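Local structure of glutathione synthetase-like effector 30 (Gpa-GSS30-apo) (5OET) at residues P93-R98 and M452-H457; D106-M111 and Q165-M170; A161-R166 and G479-N484; T196-S201 and P221-D226; D226-E231 and F493-H498. The protein acts as an effector of the plant-parasitic nematode Globodera pallida and probably derives from glutathione synthetase, the ATP-grasp ligase that joins gamma-glutamylcysteine to glycine. All blocks are in the same frame, centred on the assembly; numbering follows the deposited sequence.

Interaction 1: residues P93-R98 and M452-H457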
# COMPACT_ATOMS: atom_id res chain seq x y z
N PRO A 93 -12.12 0.11 -15.51
CA PRO A 93 -11.21 0.28 -16.63
C PRO A 93 -11.96 0.77 -17.85
O PRO A 93 -13.09 0.37 -18.07
CB PRO A 93 -10.61 -1.12 -16.83
CG PRO A 93 -11.53 -2.06 -16.15
CD PRO A 93 -12.34 -1.30 -15.15
N SER A 94 -11.37 1.70 -18.58
CA SER A 94 -12.02 2.30 -19.75
C SER A 94 -11.84 1.35 -20.93
O SER A 94 -10.79 0.71 -21.04
CB SER A 94 -11.40 3.67 -20.09
OG SER A 94 -11.74 4.64 -19.10
N PRO A 95 -12.86 1.25 -21.80
CA PRO A 95 -12.72 0.36 -22.96
C PRO A 95 -11.71 0.89 -23.99
O PRO A 95 -11.56 2.11 -24.15
CB PRO A 95 -14.12 0.30 -23.55
CG PRO A 95 -14.78 1.54 -23.07
CD PRO A 95 -14.20 1.85 -21.73
N PHE A 96 -11.02 -0.02 -24.65
CA PHE A 96 -9.97 0.32 -25.60
C PHE A 96 -9.90 -0.82 -26.64
O PHE A 96 -9.97 -2.01 -26.28
CB PHE A 96 -8.61 0.53 -24.86
CG PHE A 96 -7.60 1.32 -25.66
CD1 PHE A 96 -7.61 2.71 -25.64
CD2 PHE A 96 -6.66 0.68 -26.47
CE1 PHE A 96 -6.70 3.44 -26.39
CE2 PHE A 96 -5.74 1.41 -27.23
CZ PHE A 96 -5.77 2.79 -27.18
N PRO A 97 -9.78 -0.47 -27.94
CA PRO A 97 -9.70 -1.51 -28.97
C PRO A 97 -8.54 -2.48 -28.80
O PRO A 97 -7.43 -2.04 -28.63
CB PRO A 97 -9.53 -0.69 -30.25
CG PRO A 97 -10.30 0.55 -29.98
CD PRO A 97 -10.04 0.85 -28.53
N ARG A 98 -8.80 -3.78 -28.86
CA ARG A 98 -7.75 -4.79 -28.77
C ARG A 98 -6.64 -4.64 -29.81
O ARG A 98 -5.47 -4.85 -29.50
CB ARG A 98 -8.35 -6.19 -28.91
CG ARG A 98 -7.35 -7.35 -28.79
CD ARG A 98 -8.05 -8.70 -28.68
NE ARG A 98 -8.64 -8.89 -27.34
CZ ARG A 98 -9.94 -8.81 -27.02
NH1 ARG A 98 -10.88 -8.54 -27.94
NH2 ARG A 98 -10.30 -9.01 -25.76
N MET A 452 -10.91 9.43 -29.24
CA MET A 452 -11.97 8.51 -28.78
C MET A 452 -12.47 8.96 -27.41
O MET A 452 -11.69 9.15 -26.49
CB MET A 452 -11.42 7.09 -28.70
CG MET A 452 -12.42 6.01 -28.31
SD MET A 452 -11.68 4.46 -27.82
CE MET A 452 -10.91 4.95 -26.28
N VAL A 453 -13.78 9.12 -27.30
CA VAL A 453 -14.43 9.55 -26.08
C VAL A 453 -15.18 8.36 -25.52
O VAL A 453 -15.95 7.71 -26.21
CB VAL A 453 -15.38 10.73 -26.36
CG1 VAL A 453 -16.24 11.05 -25.14
CG2 VAL A 453 -14.59 11.96 -26.78
N ILE A 454 -14.94 8.06 -24.25
CA ILE A 454 -15.64 6.99 -23.56
C ILE A 454 -16.21 7.55 -22.26
O ILE A 454 -15.91 8.68 -21.87
CB ILE A 454 -14.73 5.74 -23.34
CG1 ILE A 454 -13.51 6.06 -22.46
CG2 ILE A 454 -14.27 5.17 -24.68
CD1 ILE A 454 -13.75 5.91 -20.97
N LYS A 455 -17.05 6.75 -21.61
CA LYS A 455 -17.71 7.11 -20.34
C LYS A 455 -17.07 6.31 -19.20
O LYS A 455 -16.79 5.12 -19.34
CB LYS A 455 -19.20 6.80 -20.42
CG LYS A 455 -20.02 7.65 -21.39
CD LYS A 455 -20.75 8.81 -20.70
CE LYS A 455 -22.09 9.16 -21.39
NZ LYS A 455 -21.99 10.25 -22.41
N ASN A 456 -16.83 6.98 -18.07
CA ASN A 456 -16.29 6.34 -16.89
C ASN A 456 -16.62 7.20 -15.67
O ASN A 456 -17.20 8.30 -15.81
CB ASN A 456 -14.77 6.16 -17.03
CG ASN A 456 -14.26 4.88 -16.38
OD1 ASN A 456 -14.70 4.52 -15.29
ND2 ASN A 456 -13.35 4.19 -17.05
N HIS A 457 -16.28 6.71 -14.49
CA HIS A 457 -16.47 7.45 -13.25
C HIS A 457 -15.12 7.81 -12.65
O HIS A 457 -14.21 7.00 -12.64
CB HIS A 457 -17.29 6.62 -12.26
CG HIS A 457 -18.43 5.90 -12.90
ND1 HIS A 457 -19.57 6.54 -13.31
CD2 HIS A 457 -18.59 4.59 -13.22
CE1 HIS A 457 -20.39 5.66 -13.86
NE2 HIS A 457 -19.81 4.47 -13.83
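Two partners grip Ser94 OG: the side-chain amide of Asn456 and, on strand 517-524, the carboxylate oxygen Asp520 OD2. Asn456 ND2 donates to Ser94 OG over 2.6 Å, with an N-H...O angle of 149° and with the hydroxyl lying close to the amide plane. The hydroxyl is presented by a Ser94 torsion that sets OG anti to the carbonyl carbon, beside the backbone N (chi1 -70°). The same ND2 also reaches Tyr92 O, while Asn456 OD1 accepts from His457 N at 2.8 Å on an in-plane lone pair, so bonds at both ends fix the rotation of the amide.

Beyond this polar end the contact is mainly apolar. Ile454 points toward 93-98 with CG1 in the crowded position between backbone N and carbonyl carbon, and its CG2 meets Pro95 CG tip to tip at 4.0 Å. Met452 leaves its backbone with CG anti to N and bends at chi3; this brings SD to 4.0 Å from Pro97 CD and sets CE obliquely against the Phe96 ring, 4.0 Å from CD1. Pro97 CD also lies over one face of that ring, offset toward its rim.

The strand axes run at 151° but stay 7.1 Å apart, and no backbone hydrogen bond joins them. Strand 94-96 instead pairs in parallel with 517-524, and 454-459 pairs with 83-90 and 469-484. Side chains alone thus bridge two strands of the large mixed sheet that are not hydrogen-bonded to each other through their backbones.

Interaction 2: residues D106-M111 and Q165-M170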
# COMPACT_ATOMS: atom_id res chain seq x y z
N ASP A 106 3.36 -3.94 -29.70
CA ASP A 106 4.25 -4.56 -30.67
C ASP A 106 5.35 -3.64 -31.22
O ASP A 106 6.42 -4.11 -31.59
CB ASP A 106 3.46 -5.14 -31.87
CG ASP A 106 2.64 -6.39 -31.51
OD1 ASP A 106 3.04 -7.12 -30.56
OD2 ASP A 106 1.60 -6.64 -32.17
N VAL A 107 5.07 -2.33 -31.30
CA VAL A 107 6.00 -1.39 -31.92
C VAL A 107 7.06 -0.86 -30.93
O VAL A 107 8.02 -0.18 -31.33
CB VAL A 107 5.24 -0.25 -32.63
CG1 VAL A 107 4.71 0.80 -31.66
CG2 VAL A 107 6.10 0.38 -33.71
N GLN A 108 6.89 -1.18 -29.64
CA GLN A 108 7.77 -0.66 -28.59
C GLN A 108 9.22 -1.04 -28.80
O GLN A 108 10.09 -0.21 -28.65
CB GLN A 108 7.31 -1.09 -27.19
CG GLN A 108 7.90 -0.25 -26.06
CD GLN A 108 7.62 1.26 -26.20
OE1 GLN A 108 8.37 2.08 -25.68
NE2 GLN A 108 6.55 1.62 -26.92
N LYS A 109 9.49 -2.29 -29.16
CA LYS A 109 10.86 -2.73 -29.48
C LYS A 109 11.50 -1.82 -30.56
O LYS A 109 12.60 -1.30 -30.38
CB LYS A 109 10.85 -4.20 -29.91
CG LYS A 109 12.20 -4.89 -29.92
CD LYS A 109 12.16 -6.14 -30.80
CE LYS A 109 13.55 -6.70 -31.08
NZ LYS A 109 14.18 -7.31 -29.86
N ALA A 110 10.76 -1.61 -31.65
CA ALA A 110 11.19 -0.71 -32.73
C ALA A 110 11.41 0.72 -32.26
O ALA A 110 12.34 1.41 -32.68
CB ALA A 110 10.15 -0.71 -33.84
N MET A 111 10.52 1.18 -31.39
CA MET A 111 10.55 2.55 -30.91
C MET A 111 11.80 2.81 -30.03
O MET A 111 12.45 3.85 -30.16
CB MET A 111 9.27 2.86 -30.14
CG MET A 111 8.84 4.30 -30.30
SD MET A 111 7.88 4.51 -31.80
CE MET A 111 8.36 6.21 -32.22
N GLN A 165 11.84 3.94 -21.74
CA GLN A 165 10.98 4.84 -22.51
C GLN A 165 9.53 4.56 -22.18
O GLN A 165 9.18 3.43 -21.88
CB GLN A 165 11.22 4.63 -23.99
CG GLN A 165 10.91 5.80 -24.91
CD GLN A 165 11.11 5.43 -26.37
OE1 GLN A 165 10.46 4.53 -26.88
NE2 GLN A 165 12.04 6.11 -27.05
N ARG A 166 8.72 5.62 -22.19
CA ARG A 166 7.27 5.51 -22.22
C ARG A 166 6.78 6.24 -23.46
O ARG A 166 6.97 7.44 -23.57
CB ARG A 166 6.62 6.09 -20.95
CG ARG A 166 5.25 5.47 -20.63
CD ARG A 166 4.53 6.15 -19.47
NE ARG A 166 4.18 7.54 -19.79
CZ ARG A 166 4.37 8.61 -19.02
NH1 ARG A 166 4.91 8.53 -17.79
NH2 ARG A 166 4.02 9.80 -19.49
N ALA A 167 6.21 5.51 -24.41
CA ALA A 167 5.55 6.08 -25.60
C ALA A 167 4.07 6.21 -25.29
O ALA A 167 3.47 5.24 -24.84
CB ALA A 167 5.74 5.16 -26.79
N ASP A 168 3.49 7.38 -25.53
CA ASP A 168 2.07 7.61 -25.32
C ASP A 168 1.25 7.61 -26.64
O ASP A 168 1.69 8.11 -27.66
CB ASP A 168 1.86 8.91 -24.54
CG ASP A 168 2.44 8.83 -23.11
OD1 ASP A 168 2.72 7.72 -22.61
OD2 ASP A 168 2.63 9.89 -22.47
N TYR A 169 0.05 7.03 -26.59
CA TYR A 169 -0.82 6.89 -27.74
C TYR A 169 -2.26 7.31 -27.46
O TYR A 169 -2.73 7.26 -26.33
CB TYR A 169 -0.79 5.44 -28.21
CG TYR A 169 0.59 4.96 -28.63
CD1 TYR A 169 1.45 4.41 -27.70
CD2 TYR A 169 1.02 5.03 -29.97
CE1 TYR A 169 2.70 3.95 -28.08
CE2 TYR A 169 2.27 4.57 -30.36
CZ TYR A 169 3.11 4.03 -29.41
OH TYR A 169 4.37 3.56 -29.73
N MET A 170 -2.93 7.76 -28.52
CA MET A 170 -4.36 8.08 -28.53
C MET A 170 -4.96 7.19 -29.61
O MET A 170 -4.37 7.06 -30.68
CB MET A 170 -4.57 9.55 -28.92
CG MET A 170 -5.52 10.35 -28.02
SD MET A 170 -4.71 11.47 -26.82
CE MET A 170 -5.98 11.60 -25.56
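The flat groups between the helix and the strand stand nearly perpendicular to one another. The amide of Gln108 is turned 81° from that of Gln165 and 85° from the ring of Tyr169, so it stacks on neither. Away from the helix, the guanidinium of Arg166 receives the carboxylate of Asp168 at its edge and in plane: NE donates to OD1 and NH2 to OD2, each on a syn lone pair, in a side-on two-nitrogen salt bridge with Arg166 NE 3.2 Å from Asp168 OD1.

Gln108 carries the largest share of the helix side. Its CG is anti to the backbone N (chi1 -162°) and the chain then bends at chi2, which swings the amide in toward the strand and leaves NE2 3.6 Å from Ala167 CB. Gln165 comes the other way with an extended chain and crosses Gln108 obliquely; Met111 crosses Gln165 at about a right angle, its CG 3.8 Å from Gln165 OE1. Val107 CG1 approaches the Tyr169 ring obliquely, 4.2 Å from CZ, and Met111 SD meets Tyr169 OH tip to tip.

Gln108 OE1 and Gln165 OE1 lie 3.4 Å apart, but both are acceptors and cannot bond. No hydrogen bond crosses the contact: Tyr169 OH pairs with Gln183 NE2, and Gln165 NE2 with His347 NE2. The chemistry therefore implies that helix 98-119 is held against strand 160-173 here by van der Waals contact, while the polar ends of Tyr169 and Gln165 find partners outside the two segments. Arg166 probably offsets the closeness of Asp168 to Glu474.

Interaction 3: residues A161-R166 and G479-N484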
# COMPACT_ATOMS: atom_id res chain seq x y z
N ALA A 161 24.66 2.34 -21.51
CA ALA A 161 23.52 3.15 -21.09
C ALA A 161 22.37 2.23 -20.80
O ALA A 161 22.23 1.19 -21.43
CB ALA A 161 23.14 4.14 -22.19
N MET A 162 21.56 2.63 -19.84
CA MET A 162 20.27 2.02 -19.54
C MET A 162 19.24 2.99 -20.05
O MET A 162 19.31 4.17 -19.75
CB MET A 162 20.11 1.86 -18.04
CG MET A 162 18.72 1.45 -17.61
SD MET A 162 18.79 0.99 -15.88
CE MET A 162 17.05 1.14 -15.48
N PHE A 163 18.28 2.50 -20.82
CA PHE A 163 17.40 3.38 -21.57
C PHE A 163 15.97 2.88 -21.45
O PHE A 163 15.64 1.83 -22.01
CB PHE A 163 17.89 3.44 -23.01
CG PHE A 163 16.94 4.08 -23.96
CD1 PHE A 163 16.26 5.25 -23.62
CD2 PHE A 163 16.74 3.53 -25.23
CE1 PHE A 163 15.38 5.84 -24.52
CE2 PHE A 163 15.87 4.10 -26.13
CZ PHE A 163 15.18 5.26 -25.78
N CYS A 164 15.16 3.59 -20.67
CA CYS A 164 13.76 3.25 -20.43
C CYS A 164 12.91 4.35 -21.06
O CYS A 164 13.21 5.54 -20.93
CB CYS A 164 13.46 3.13 -18.92
SG CYS A 164 14.05 1.62 -18.04
N GLN A 165 11.84 3.94 -21.74
CA GLN A 165 10.98 4.84 -22.51
C GLN A 165 9.53 4.56 -22.18
O GLN A 165 9.18 3.43 -21.88
CB GLN A 165 11.22 4.63 -23.99
CG GLN A 165 10.91 5.80 -24.91
CD GLN A 165 11.11 5.43 -26.37
OE1 GLN A 165 10.46 4.53 -26.88
NE2 GLN A 165 12.04 6.11 -27.05
N ARG A 166 8.72 5.62 -22.19
CA ARG A 166 7.27 5.51 -22.22
C ARG A 166 6.78 6.24 -23.46
O ARG A 166 6.97 7.44 -23.57
CB ARG A 166 6.62 6.09 -20.95
CG ARG A 166 5.25 5.47 -20.63
CD ARG A 166 4.53 6.15 -19.47
NE ARG A 166 4.18 7.54 -19.79
CZ ARG A 166 4.37 8.61 -19.02
NH1 ARG A 166 4.91 8.53 -17.79
NH2 ARG A 166 4.02 9.80 -19.49
N GLY A 479 8.92 0.39 -22.09
CA GLY A 479 9.97 -0.59 -22.44
C GLY A 479 11.37 -0.08 -22.11
O GLY A 479 11.63 1.12 -22.18
N CYS A 480 12.26 -0.99 -21.74
CA CYS A 480 13.65 -0.62 -21.45
C CYS A 480 14.66 -1.40 -22.26
O CYS A 480 14.44 -2.54 -22.61
CB CYS A 480 14.02 -0.80 -19.97
SG CYS A 480 12.95 0.03 -18.80
N LEU A 481 15.79 -0.75 -22.46
CA LEU A 481 16.98 -1.28 -23.11
C LEU A 481 18.15 -1.27 -22.14
O LEU A 481 18.20 -0.47 -21.20
CB LEU A 481 17.42 -0.34 -24.24
CG LEU A 481 16.94 -0.53 -25.64
CD1 LEU A 481 17.75 0.35 -26.58
CD2 LEU A 481 17.09 -1.98 -25.97
N LEU A 482 19.11 -2.15 -22.41
CA LEU A 482 20.47 -1.97 -21.95
C LEU A 482 21.39 -2.09 -23.17
O LEU A 482 21.42 -3.14 -23.84
CB LEU A 482 20.81 -3.01 -20.90
CG LEU A 482 21.82 -2.56 -19.88
CD1 LEU A 482 21.33 -1.34 -19.12
CD2 LEU A 482 22.08 -3.75 -18.98
N GLY A 483 22.11 -1.02 -23.47
CA GLY A 483 22.85 -0.95 -24.72
C GLY A 483 24.15 -0.21 -24.59
O GLY A 483 24.33 0.57 -23.66
N ASN A 484 25.05 -0.48 -25.54
CA ASN A 484 26.38 0.12 -25.57
C ASN A 484 26.38 1.18 -26.65
O ASN A 484 26.18 0.87 -27.80
CB ASN A 484 27.43 -0.95 -25.87
CG ASN A 484 28.83 -0.38 -25.97
OD1 ASN A 484 29.10 0.54 -26.73
ND2 ASN A 484 29.74 -0.96 -25.20
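Strands 161-166 and 479-484 run antiparallel at 164°, with axes 4.5 Å apart and six backbone hydrogen bonds between them. Three reciprocal pairs carry these bonds: Ala161 with Gly483, Phe163 with Leu481, and Gln165 with Gly479. Most donors approach near the carbonyl axis or in its plane, but Phe163 N sits above the carbonyl plane of Leu481 O, at 3.0 Å.

Cys164 and Cys480 face each other in a non-hydrogen-bonded pair with CA atoms 4.0 Å apart. Both sulfurs stand anti to their own carbonyl carbon, beside the backbone N, and join SG to SG at 2.1 Å with a positive chi3 of 102°. On the same face Leu482 CD1 reaches across to Met162 CB at 3.6 Å, the two side chains crossing obliquely. Helix 225-240 covers this face, with Met228 and Thr232 on Cys480 and Leu233 on Met162.

On the other face Phe163 and Leu481 lie side by side and point the same way. Leu481 CD1 touches the edge of the Phe163 ring, in its plane, 3.6 Å from CD2. Phe343 also meets the ring, and Phe116 of helix 98-119 covers Leu481.

A disulfide between directly opposed cysteines of a non-hydrogen-bonded pair is a cross-strand disulfide; here it covalently staples two neighbouring strands of the large mixed sheet, more than 300 residues apart in the chain.

Interaction 4: residues T196-S201 and P221-D226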
# COMPACT_ATOMS: atom_id res chain seq x y z
N THR A 196 3.19 2.80 -9.77
CA THR A 196 1.72 2.94 -9.76
C THR A 196 1.00 2.00 -10.74
O THR A 196 -0.14 1.59 -10.49
CB THR A 196 1.23 4.38 -10.04
OG1 THR A 196 1.50 4.74 -11.40
CG2 THR A 196 1.89 5.40 -9.09
N THR A 197 1.65 1.68 -11.86
CA THR A 197 1.00 0.95 -12.94
C THR A 197 0.53 -0.45 -12.61
O THR A 197 -0.62 -0.76 -12.83
CB THR A 197 1.90 0.92 -14.17
OG1 THR A 197 2.12 2.27 -14.59
CG2 THR A 197 1.25 0.15 -15.33
N PRO A 198 1.42 -1.32 -12.10
CA PRO A 198 0.94 -2.68 -11.76
C PRO A 198 -0.16 -2.72 -10.68
O PRO A 198 -0.93 -3.67 -10.63
CB PRO A 198 2.21 -3.36 -11.22
CG PRO A 198 3.01 -2.22 -10.69
CD PRO A 198 2.81 -1.12 -11.68
N ARG A 199 -0.19 -1.70 -9.83
CA ARG A 199 -1.18 -1.60 -8.77
C ARG A 199 -2.56 -1.15 -9.27
O ARG A 199 -3.56 -1.67 -8.79
CB ARG A 199 -0.69 -0.66 -7.67
CG ARG A 199 0.43 -1.26 -6.83
CD ARG A 199 1.27 -0.17 -6.19
NE ARG A 199 2.16 -0.81 -5.23
CZ ARG A 199 3.34 -1.35 -5.52
NH1 ARG A 199 3.87 -1.29 -6.76
NH2 ARG A 199 4.02 -1.94 -4.54
N PHE A 200 -2.61 -0.20 -10.19
CA PHE A 200 -3.89 0.19 -10.80
C PHE A 200 -4.45 -0.97 -11.60
O PHE A 200 -5.66 -1.24 -11.58
CB PHE A 200 -3.78 1.45 -11.67
CG PHE A 200 -3.83 2.71 -10.87
CD1 PHE A 200 -4.96 3.02 -10.13
CD2 PHE A 200 -2.74 3.59 -10.82
CE1 PHE A 200 -5.02 4.17 -9.35
CE2 PHE A 200 -2.79 4.74 -10.04
CZ PHE A 200 -3.94 5.02 -9.30
N SER A 201 -3.57 -1.65 -12.30
CA SER A 201 -3.90 -2.85 -13.05
C SER A 201 -4.61 -3.84 -12.13
O SER A 201 -5.69 -4.31 -12.45
CB SER A 201 -2.62 -3.44 -13.66
OG SER A 201 -2.87 -4.50 -14.53
N PRO A 221 -4.94 -7.07 -19.49
CA PRO A 221 -3.63 -7.71 -19.48
C PRO A 221 -2.77 -7.35 -18.28
O PRO A 221 -2.73 -6.19 -17.89
CB PRO A 221 -2.97 -7.19 -20.76
CG PRO A 221 -4.08 -6.68 -21.59
CD PRO A 221 -5.03 -6.10 -20.59
N SER A 222 -2.10 -8.36 -17.73
CA SER A 222 -1.18 -8.18 -16.61
C SER A 222 -0.06 -7.20 -16.94
O SER A 222 0.50 -7.20 -18.03
CB SER A 222 -0.56 -9.52 -16.16
OG SER A 222 -1.48 -10.27 -15.39
N ASP A 223 0.23 -6.35 -15.98
CA ASP A 223 1.37 -5.48 -16.03
C ASP A 223 2.26 -5.69 -14.79
O ASP A 223 1.78 -5.58 -13.65
CB ASP A 223 0.89 -4.05 -16.06
CG ASP A 223 2.04 -3.10 -16.10
OD1 ASP A 223 2.60 -2.92 -17.21
OD2 ASP A 223 2.43 -2.59 -15.03
N GLN A 224 3.54 -5.98 -15.02
CA GLN A 224 4.53 -5.99 -13.95
C GLN A 224 5.64 -4.98 -14.29
O GLN A 224 6.78 -5.34 -14.56
CB GLN A 224 5.09 -7.40 -13.71
CG GLN A 224 4.07 -8.54 -13.70
CD GLN A 224 4.05 -9.34 -15.01
OE1 GLN A 224 5.03 -10.02 -15.36
NE2 GLN A 224 2.92 -9.24 -15.75
N THR A 225 5.29 -3.70 -14.30
CA THR A 225 6.21 -2.63 -14.71
C THR A 225 7.19 -2.26 -13.59
O THR A 225 8.31 -1.83 -13.88
CB THR A 225 5.44 -1.41 -15.23
OG1 THR A 225 4.90 -1.72 -16.51
CG2 THR A 225 6.33 -0.21 -15.42
N ASP A 226 6.77 -2.39 -12.33
CA ASP A 226 7.73 -2.27 -11.21
C ASP A 226 8.85 -3.32 -11.32
O ASP A 226 10.02 -2.99 -11.19
CB ASP A 226 7.06 -2.29 -9.80
CG ASP A 226 6.14 -3.50 -9.56
OD1 ASP A 226 5.96 -4.37 -10.47
OD2 ASP A 226 5.58 -3.54 -8.43
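Pro198 and Asp223 form the close-packed part of this contact, burying 66 and 67 Å² respectively, whereas the flanks at Ser201 and Arg199 are looser and partly exposed. Asp223 directs its carboxylate at the start of helix 196-210, with CG anti to the backbone N (chi1 180°). Thr197 crosses it at about a right angle and lays CG2 against the carboxyl group, and Pro198 CD is 3.7 Å from Asp223 OD2. The nitrogen of Pro198 is also close to OD2 but has no hydrogen to share. The adjacent ring carbon, Pro198 CG, is 3.6 Å from Asp226 CG.

At one flank Ser201 OG stays 3.8 Å from Pro221 O, too far for a hydrogen bond. At the other, Arg199 stretches out and crosses Asp226 with the guanidinium and carboxylate planes 88° apart. Arg199 NH1 to Asp226 OD2 spans 3.3 Å at 135°, a weak salt bridge, and NH1 has another partner in Gly195 O.

The better polar bonds are made by Asp223. Asp223 OD1 accepts from Thr225 OG1 at 2.7 Å on a syn lone pair and from His498 N. Its OD2 takes Thr225 N from above the carboxylate plane, closing an Asx turn just before helix 225-240. Three donors on one buried carboxylate probably favour its ionised form, and they imply that Asp223 shapes the turn while van der Waals contact of Thr197 and Pro198 carbons with its oxygens seats it on the neighbouring helix.

Interaction 5: residues D226-E231 and F493-H498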
# COMPACT_ATOMS: atom_id res chain seq x y z
N ASP A 226 6.77 -2.39 -12.33
CA ASP A 226 7.73 -2.27 -11.21
C ASP A 226 8.85 -3.32 -11.32
O ASP A 226 10.02 -2.99 -11.19
CB ASP A 226 7.06 -2.29 -9.80
CG ASP A 226 6.14 -3.50 -9.56
OD1 ASP A 226 5.96 -4.37 -10.47
OD2 ASP A 226 5.58 -3.54 -8.43
N THR A 227 8.47 -4.55 -11.63
CA THR A 227 9.41 -5.63 -11.91
C THR A 227 10.30 -5.33 -13.11
O THR A 227 11.50 -5.57 -13.06
CB THR A 227 8.64 -6.95 -12.14
OG1 THR A 227 7.97 -7.29 -10.93
CG2 THR A 227 9.55 -8.10 -12.57
N MET A 228 9.70 -4.83 -14.19
CA MET A 228 10.43 -4.50 -15.41
C MET A 228 11.62 -3.60 -15.13
O MET A 228 12.73 -3.85 -15.61
CB MET A 228 9.50 -3.77 -16.38
CG MET A 228 10.18 -3.21 -17.63
SD MET A 228 9.37 -1.78 -18.34
CE MET A 228 9.70 -0.50 -17.13
N ALA A 229 11.34 -2.51 -14.40
CA ALA A 229 12.35 -1.54 -14.01
C ALA A 229 13.43 -2.20 -13.14
O ALA A 229 14.61 -2.05 -13.40
CB ALA A 229 11.71 -0.37 -13.27
N ALA A 230 13.00 -2.97 -12.14
CA ALA A 230 13.90 -3.74 -11.30
C ALA A 230 14.81 -4.66 -12.10
O ALA A 230 16.03 -4.64 -11.91
CB ALA A 230 13.11 -4.54 -10.27
N GLU A 231 14.23 -5.45 -13.01
CA GLU A 231 15.01 -6.40 -13.83
C GLU A 231 16.06 -5.71 -14.69
O GLU A 231 17.09 -6.31 -14.96
CB GLU A 231 14.11 -7.24 -14.73
CG GLU A 231 13.24 -8.29 -14.02
CD GLU A 231 12.14 -8.89 -14.93
OE1 GLU A 231 11.71 -10.04 -14.65
OE2 GLU A 231 11.68 -8.22 -15.91
N PHE A 493 16.81 -6.48 -23.69
CA PHE A 493 15.48 -5.88 -23.83
C PHE A 493 14.59 -6.34 -22.67
O PHE A 493 14.40 -7.55 -22.48
CB PHE A 493 14.80 -6.31 -25.13
CG PHE A 493 15.46 -5.78 -26.38
CD1 PHE A 493 15.13 -4.53 -26.88
CD2 PHE A 493 16.35 -6.57 -27.11
CE1 PHE A 493 15.71 -4.05 -28.04
CE2 PHE A 493 16.93 -6.10 -28.27
CZ PHE A 493 16.61 -4.83 -28.73
N SER A 494 14.03 -5.39 -21.91
CA SER A 494 13.12 -5.70 -20.81
C SER A 494 11.78 -6.15 -21.34
O SER A 494 11.50 -5.98 -22.52
CB SER A 494 12.91 -4.47 -19.92
OG SER A 494 12.08 -3.51 -20.55
N ARG A 495 10.95 -6.69 -20.46
CA ARG A 495 9.53 -6.93 -20.77
C ARG A 495 8.88 -5.58 -21.06
O ARG A 495 9.40 -4.53 -20.66
CB ARG A 495 8.81 -7.62 -19.61
CG ARG A 495 8.70 -6.76 -18.34
CD ARG A 495 7.81 -7.36 -17.26
NE ARG A 495 8.50 -8.36 -16.42
CZ ARG A 495 8.28 -9.68 -16.42
NH1 ARG A 495 7.36 -10.24 -17.22
NH2 ARG A 495 8.99 -10.45 -15.60
N THR A 496 7.76 -5.60 -21.79
CA THR A 496 6.97 -4.40 -21.99
C THR A 496 5.99 -4.22 -20.85
O THR A 496 5.66 -5.18 -20.15
CB THR A 496 6.16 -4.44 -23.28
OG1 THR A 496 5.64 -5.77 -23.43
CG2 THR A 496 7.04 -4.06 -24.45
N GLY A 497 5.57 -2.98 -20.66
CA GLY A 497 4.55 -2.60 -19.70
C GLY A 497 3.56 -1.64 -20.32
O GLY A 497 3.78 -1.16 -21.44
N HIS A 498 2.49 -1.33 -19.59
CA HIS A 498 1.46 -0.43 -20.12
C HIS A 498 0.59 0.16 -19.04
O HIS A 498 0.25 -0.50 -18.06
CB HIS A 498 0.58 -1.18 -21.14
CG HIS A 498 -0.18 -2.31 -20.54
ND1 HIS A 498 0.34 -3.59 -20.42
CD2 HIS A 498 -1.41 -2.34 -19.98
CE1 HIS A 498 -0.56 -4.36 -19.82
NE2 HIS A 498 -1.63 -3.63 -19.56
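The carboxylate of Glu231 is satisfied by two nitrogens of Arg495. Arg495 NH2 donates to Glu231 OE1 over 2.9 Å, using the syn lone pair, and Arg495 NE reaches Glu231 OE2 at 3.2 Å in a weak bond bent to 129°. Carboxylate and guanidinium planes are only 18° apart, so the side-on salt bridge is nearly flat, though OE1 is tilted somewhat from the guanidinium plane. Arg495 gets there with CG in the crowded position between backbone N and carbonyl carbon and a bend at chi3; Glu231 extends to meet it.

Ser494 OG plays both roles: it donates to Arg495 O at 2.9 Å, from above that carbonyl's plane, and it accepts from Cys480 N on the neighbouring strand. On the helix, Thr227 OG1 is paired with Gln268 OE1, and Thr227 N donates to Asp226 OD1 at 2.8 Å.

Met228 makes most of the remaining contact. Its CG, anti to the backbone N, comes 3.4 Å from Arg495 O and 3.5 Å from Ser494 OG, while CB packs on Arg495 CG at 3.7 Å. A bend at chi3 then directs the side chain to Phe478 and Cys480.

Helix 225-240 thus packs across an interrupted part of strand 490-504, with a methionine buried toward the sheet and an arginine-glutamate salt bridge at the more exposed margin, and so lies as a layer on one face of the large mixed sheet.

In the fold
From the N terminus, strand 94-96 opens interaction 1, and helix 98-119, next in the chain, opens interaction 2. Strand 160-173 opens interaction 3 at 161-166 and closes interaction 2 at 165-170. Interaction 4 closes a short loop between helices 196-210 and 225-240, nested within interactions 1 and 3; from its shared Asp226 the second helix opens interaction 5. The three long loops then close in order, at 452-457, 479-484 and 493-498, so interactions 1, 3 and 5 cross one another, while interaction 2 nests in interaction 1. Four of the five reach the large mixed sheet, and interactions 3 and 5 touch through Cys480 and Ser494.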